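Local structure of putative nitrate transport protein (Thermoplasma volcanium, 3MST) at residues A[118-121]-A[122-125]; A[215-219]-A[220-224]. The protein is of unproven function but is probably a nitrate transport protein, perhaps the solute-binding part of an uptake system. All blocks are in the same frame, centred on the assembly; numbering follows the deposited sequence.

Contact 1 of 2, residues A[118-121]-A[122-125]; sequences NADG and DTCI. With EDO (1,2-ethanediol), chain L.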
loop_
_atom_site.group_PDB
_atom_site.type_symbol
_atom_site.label_atom_id
_atom_site.label_comp_id
_atom_site.label_asym_id
_atom_site.label_seq_id
_atom_site.Cartn_x
_atom_site.Cartn_y
_atom_site.Cartn_z
ATOM N N ASN A 118 13.796 -9.457 -10.423
ATOM C CA ASN A 118 12.673 -9.977 -9.629
ATOM C C ASN A 118 13.075 -11.327 -9.045
ATOM O O ASN A 118 13.575 -12.233 -9.761
ATOM C CB ASN A 118 11.411 -10.050 -10.484
ATOM C CG ASN A 118 11.030 -8.696 -11.008
ATOM O OD1 ASN A 118 11.385 -8.351 -12.148
ATOM N ND2 ASN A 118 10.426 -7.877 -10.159
ATOM N N ALA A 119 12.811 -11.499 -7.752
ATOM C CA ALA A 119 13.290 -12.624 -6.985
ATOM C C ALA A 119 12.304 -12.810 -5.828
ATOM O O ALA A 119 11.084 -12.610 -5.972
ATOM C CB ALA A 119 14.760 -12.443 -6.490
ATOM N N ASP A 120 12.802 -13.375 -4.757
ATOM C CA ASP A 120 12.049 -13.550 -3.512
ATOM C C ASP A 120 12.821 -12.919 -2.366
ATOM O O ASP A 120 13.933 -12.394 -2.518
ATOM C CB ASP A 120 11.757 -15.036 -3.278
ATOM C CG ASP A 120 12.957 -15.881 -3.066
ATOM O OD1 ASP A 120 14.053 -15.390 -2.718
ATOM O OD2 ASP A 120 12.798 -17.122 -3.230
ATOM N N GLY A 121 12.192 -12.880 -1.204
ATOM C CA GLY A 121 12.748 -12.128 -0.112
ATOM C C GLY A 121 14.122 -12.606 0.326
ATOM O O GLY A 121 15.024 -11.814 0.611
ATOM N N ASP A 122 14.284 -13.940 0.426
ATOM C CA ASP A 122 15.570 -14.481 0.888
ATOM C C ASP A 122 16.680 -14.095 -0.102
ATOM O O ASP A 122 17.789 -13.788 0.306
ATOM C CB ASP A 122 15.533 -16.002 1.050
ATOM C CG ASP A 122 14.548 -16.454 2.110
ATOM O OD1 ASP A 122 14.337 -15.744 3.095
ATOM O OD2 ASP A 122 13.989 -17.570 1.986
ATOM N N THR A 123 16.384 -14.188 -1.390
ATOM C CA THR A 123 17.373 -13.831 -2.424
ATOM C C THR A 123 17.719 -12.357 -2.369
ATOM O O THR A 123 18.890 -11.949 -2.479
ATOM C CB THR A 123 16.858 -14.173 -3.805
ATOM O OG1 THR A 123 16.683 -15.581 -3.873
ATOM C CG2 THR A 123 17.829 -13.668 -4.919
ATOM N N CYS A 124 16.709 -11.537 -2.141
ATOM C CA CYS A 124 16.943 -10.106 -1.997
ATOM C C CYS A 124 17.905 -9.790 -0.856
ATOM O O CYS A 124 18.827 -9.006 -0.981
ATOM C CB CYS A 124 15.628 -9.376 -1.753
ATOM S SG CYS A 124 14.565 -9.226 -3.231
ATOM N N ILE A 125 17.678 -10.423 0.297
ATOM C CA ILE A 125 18.563 -10.217 1.411
ATOM C C ILE A 125 19.998 -10.650 1.082
ATOM O O ILE A 125 20.958 -9.957 1.392
ATOM C CB ILE A 125 18.037 -10.964 2.713
ATOM C CG1 ILE A 125 16.709 -10.353 3.175
ATOM C CG2 ILE A 125 19.111 -10.975 3.836
ATOM C CD1 ILE A 125 16.016 -11.179 4.219
HETATM C C1 EDO L . 11.773 -17.123 -0.106
HETATM O O1 EDO L . 11.882 -15.737 0.288
HETATM C C2 EDO L . 10.368 -17.711 -0.101
HETATM O O2 EDO L . 9.423 -16.890 -0.816
#
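Asp120 and Thr123 meet where the chain turns into helix 121-129, and the backbone evidence is a pair of i to i+4 bonds: Cys124 N to Asp120 O at 2.9 Å and Ile125 N to Gly121 O, the first nearly collinear with its carbonyl. Asp120 is the N-cap. Its CG sits between the backbone N and the carbonyl carbon (chi1 64°), which swings the carboxylate over the first turn, where OD1 accepts from two donors of one residue. Thr123 N comes almost head-on along the C-O direction of Asp120 OD1, 2.9 Å away with 160° at the hydrogen, whereas Thr123 OG1 donates to the same OD1 over 2.9 Å from above the carboxylate plane, 38° out of it. With its hydroxyl placed beside its own backbone N, Thr123 can offer both groups to a single oxygen, and its CG2, on another branch, lies 3.7 Å from Ala119 CB. With an alanine in place of Thr123, Asp120 OD1 would probably be left without its hydroxyl donor, the carboxylate freer to turn, and a gap opened beside Ala119. Ethanediol, probably from the crystallisation liquor, occupies the helix start: its O1 accepts from Asp122 N at 3.0 Å, and its C1 is 3.3 Å from Asp120 OD2. Beneath this turn, Cys124 packs on Tyr93, Ala134 and Val136 of the neighbouring strands, while Ala119 is joined by backbone bonding to Thr94. The chemistry is that of a helix N-terminus: Asp120 satisfies a first-turn N-H, and its charge probably gains from the positive end of the helix, although the Asp122 carboxylate, with OD2 5.2 Å from Asp120 OD1, would partly offset this.

Contact 2 of 2, residues A[215-219]-A[220-224]; sequences EVTKK and RAELV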
loop_
_atom_site.group_PDB
_atom_site.type_symbol
_atom_site.label_atom_id
_atom_site.label_comp_id
_atom_site.label_asym_id
_atom_site.label_seq_id
_atom_site.Cartn_x
_atom_site.Cartn_y
_atom_site.Cartn_z
ATOM N N GLU A 215 -1.098 7.873 6.374
ATOM C CA GLU A 215 -1.642 9.222 6.313
ATOM C C GLU A 215 -2.491 9.401 5.057
ATOM O O GLU A 215 -2.023 9.177 3.933
ATOM C CB GLU A 215 -0.512 10.222 6.319
ATOM C CG GLU A 215 -0.952 11.655 6.379
ATOM C CD GLU A 215 0.198 12.595 6.126
ATOM O OE1 GLU A 215 0.539 12.836 4.927
ATOM O OE2 GLU A 215 0.771 13.082 7.140
ATOM N N VAL A 216 -3.729 9.837 5.259
ATOM C CA VAL A 216 -4.667 10.075 4.170
ATOM C C VAL A 216 -4.452 11.450 3.547
ATOM O O VAL A 216 -4.159 12.397 4.275
ATOM C CB VAL A 216 -6.119 9.988 4.717
ATOM C CG1 VAL A 216 -7.165 10.310 3.604
ATOM C CG2 VAL A 216 -6.353 8.617 5.293
ATOM N N THR A 217 -4.546 11.540 2.236
ATOM C CA THR A 217 -4.627 12.814 1.554
ATOM C C THR A 217 -5.805 12.834 0.607
ATOM O O THR A 217 -6.105 11.875 -0.086
ATOM C CB THR A 217 -3.319 13.161 0.820
ATOM O OG1 THR A 217 -3.477 14.412 0.136
ATOM C CG2 THR A 217 -2.901 12.064 -0.171
ATOM N N LYS A 218 -6.472 13.981 0.539
ATOM C CA LYS A 218 -7.499 14.258 -0.448
ATOM C C LYS A 218 -7.077 15.365 -1.422
ATOM O O LYS A 218 -7.913 15.878 -2.188
ATOM C CB LYS A 218 -8.840 14.688 0.249
ATOM C CG LYS A 218 -9.497 13.643 1.059
ATOM C CD LYS A 218 -10.827 14.187 1.629
ATOM C CE LYS A 218 -10.652 15.288 2.662
ATOM N NZ LYS A 218 -11.994 15.778 3.129
ATOM N N LYS A 219 -5.814 15.771 -1.359
ATOM C CA LYS A 219 -5.329 16.900 -2.170
ATOM C C LYS A 219 -5.190 16.448 -3.628
ATOM O O LYS A 219 -4.348 15.591 -3.935
ATOM C CB LYS A 219 -3.966 17.400 -1.655
ATOM C CG LYS A 219 -3.951 17.982 -0.233
ATOM C CD LYS A 219 -2.599 18.625 0.111
ATOM C CE LYS A 219 -2.414 18.871 1.619
ATOM N NZ LYS A 219 -1.005 19.262 1.977
ATOM N N ARG A 220 -5.968 17.066 -4.512
ATOM C CA ARG A 220 -6.031 16.673 -5.909
ATOM C C ARG A 220 -4.637 16.605 -6.528
ATOM O O ARG A 220 -4.337 15.626 -7.221
ATOM C CB ARG A 220 -6.900 17.604 -6.741
ATOM C CG ARG A 220 -7.106 17.094 -8.159
ATOM C CD ARG A 220 -7.951 18.036 -9.057
ATOM N NE ARG A 220 -8.062 17.393 -10.324
ATOM C CZ ARG A 220 -8.846 16.361 -10.593
ATOM N NH1 ARG A 220 -9.853 16.023 -9.791
ATOM N NH2 ARG A 220 -8.656 15.708 -11.713
ATOM N N ALA A 221 -3.792 17.607 -6.292
ATOM C CA ALA A 221 -2.504 17.607 -6.952
ATOM C C ALA A 221 -1.649 16.426 -6.532
ATOM O O ALA A 221 -0.844 15.960 -7.339
ATOM C CB ALA A 221 -1.765 18.909 -6.662
ATOM N N GLU A 222 -1.815 15.956 -5.295
ATOM C CA GLU A 222 -1.035 14.779 -4.832
ATOM C C GLU A 222 -1.523 13.501 -5.490
ATOM O O GLU A 222 -0.721 12.632 -5.849
ATOM C CB GLU A 222 -1.087 14.671 -3.307
ATOM C CG GLU A 222 -0.380 15.846 -2.663
ATOM C CD GLU A 222 -0.116 15.663 -1.190
ATOM O OE1 GLU A 222 -0.892 14.941 -0.533
ATOM O OE2 GLU A 222 0.858 16.254 -0.645
ATOM N N LEU A 223 -2.835 13.379 -5.638
ATOM C CA LEU A 223 -3.422 12.251 -6.349
ATOM C C LEU A 223 -3.036 12.217 -7.827
ATOM O O LEU A 223 -2.649 11.180 -8.369
ATOM C CB LEU A 223 -4.934 12.198 -6.180
ATOM C CG LEU A 223 -5.428 12.217 -4.717
ATOM C CD1 LEU A 223 -6.948 12.246 -4.634
ATOM C CD2 LEU A 223 -4.801 11.131 -3.884
ATOM N N VAL A 224 -3.140 13.380 -8.485
ATOM C CA VAL A 224 -2.706 13.513 -9.874
ATOM C C VAL A 224 -1.204 13.206 -9.986
ATOM O O VAL A 224 -0.784 12.500 -10.930
ATOM C CB VAL A 224 -3.077 14.906 -10.421
ATOM C CG1 VAL A 224 -2.401 15.202 -11.793
ATOM C CG2 VAL A 224 -4.599 15.017 -10.520
HETATM O O HOH W 1 0.921 16.754 1.844
#
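Glu222 reaches back from the first turn of helix 220-230 to Thr217 and Lys219. Its CB lies 3.4 Å from Lys219 O, the carbonyl that accepts a straight bond from Leu223 N (3.2 Å, 164° at the hydrogen) and a weak one from Glu222 N. Lys219 is modelled in two conformers; in the one described, Glu222 CG packs 4.0 Å from Lys219 CB, the two side chains running alongside each other in the same direction, and Glu222 CD is 4.1 Å from Lys219 CD. OE1 accepts from Thr217 OG1 at 2.7 Å, the hydroxyl arriving on the anti side, 26° out of the carboxylate plane, while Arg77 of strand 71-77 makes a salt bridge to the same oxygen. OE2 accepts a hydrogen bond from a water 2.5 Å away, which in that same conformer accepts from Lys219 NZ. A chi1 of 178° turns Thr217 OG1 away from its own N and toward the turn, where it also accepts from Lys219 N at 3.1 Å, an ST turn. One hydroxyl thus relays between turn and helix, and Glu222, salt-bridged to Arg77 through OE1, is probably stabilised in its charged form; Lys219 may add to this.

From the N terminus, the chain first reaches contact 1, where strand 115-118, an outermost strand of the five-stranded sheet, gives way to helix 121-129. About ninety residues later, contact 2 makes the corresponding step from strand 215-217, at one edge of the six-stranded sheet, into helix 220-230. Each is a local strand-to-helix junction closed within a few residues. The two follow in series, neither nested nor crossing, and lie on opposite sides of the chain's centre, their centres 32 Å apart and their nearest atoms about 23 Å apart. Contact 1 thus ties the edge of the five-stranded sheet to helix 121-129, and contact 2 the edge of the six-stranded sheet to helix 220-230.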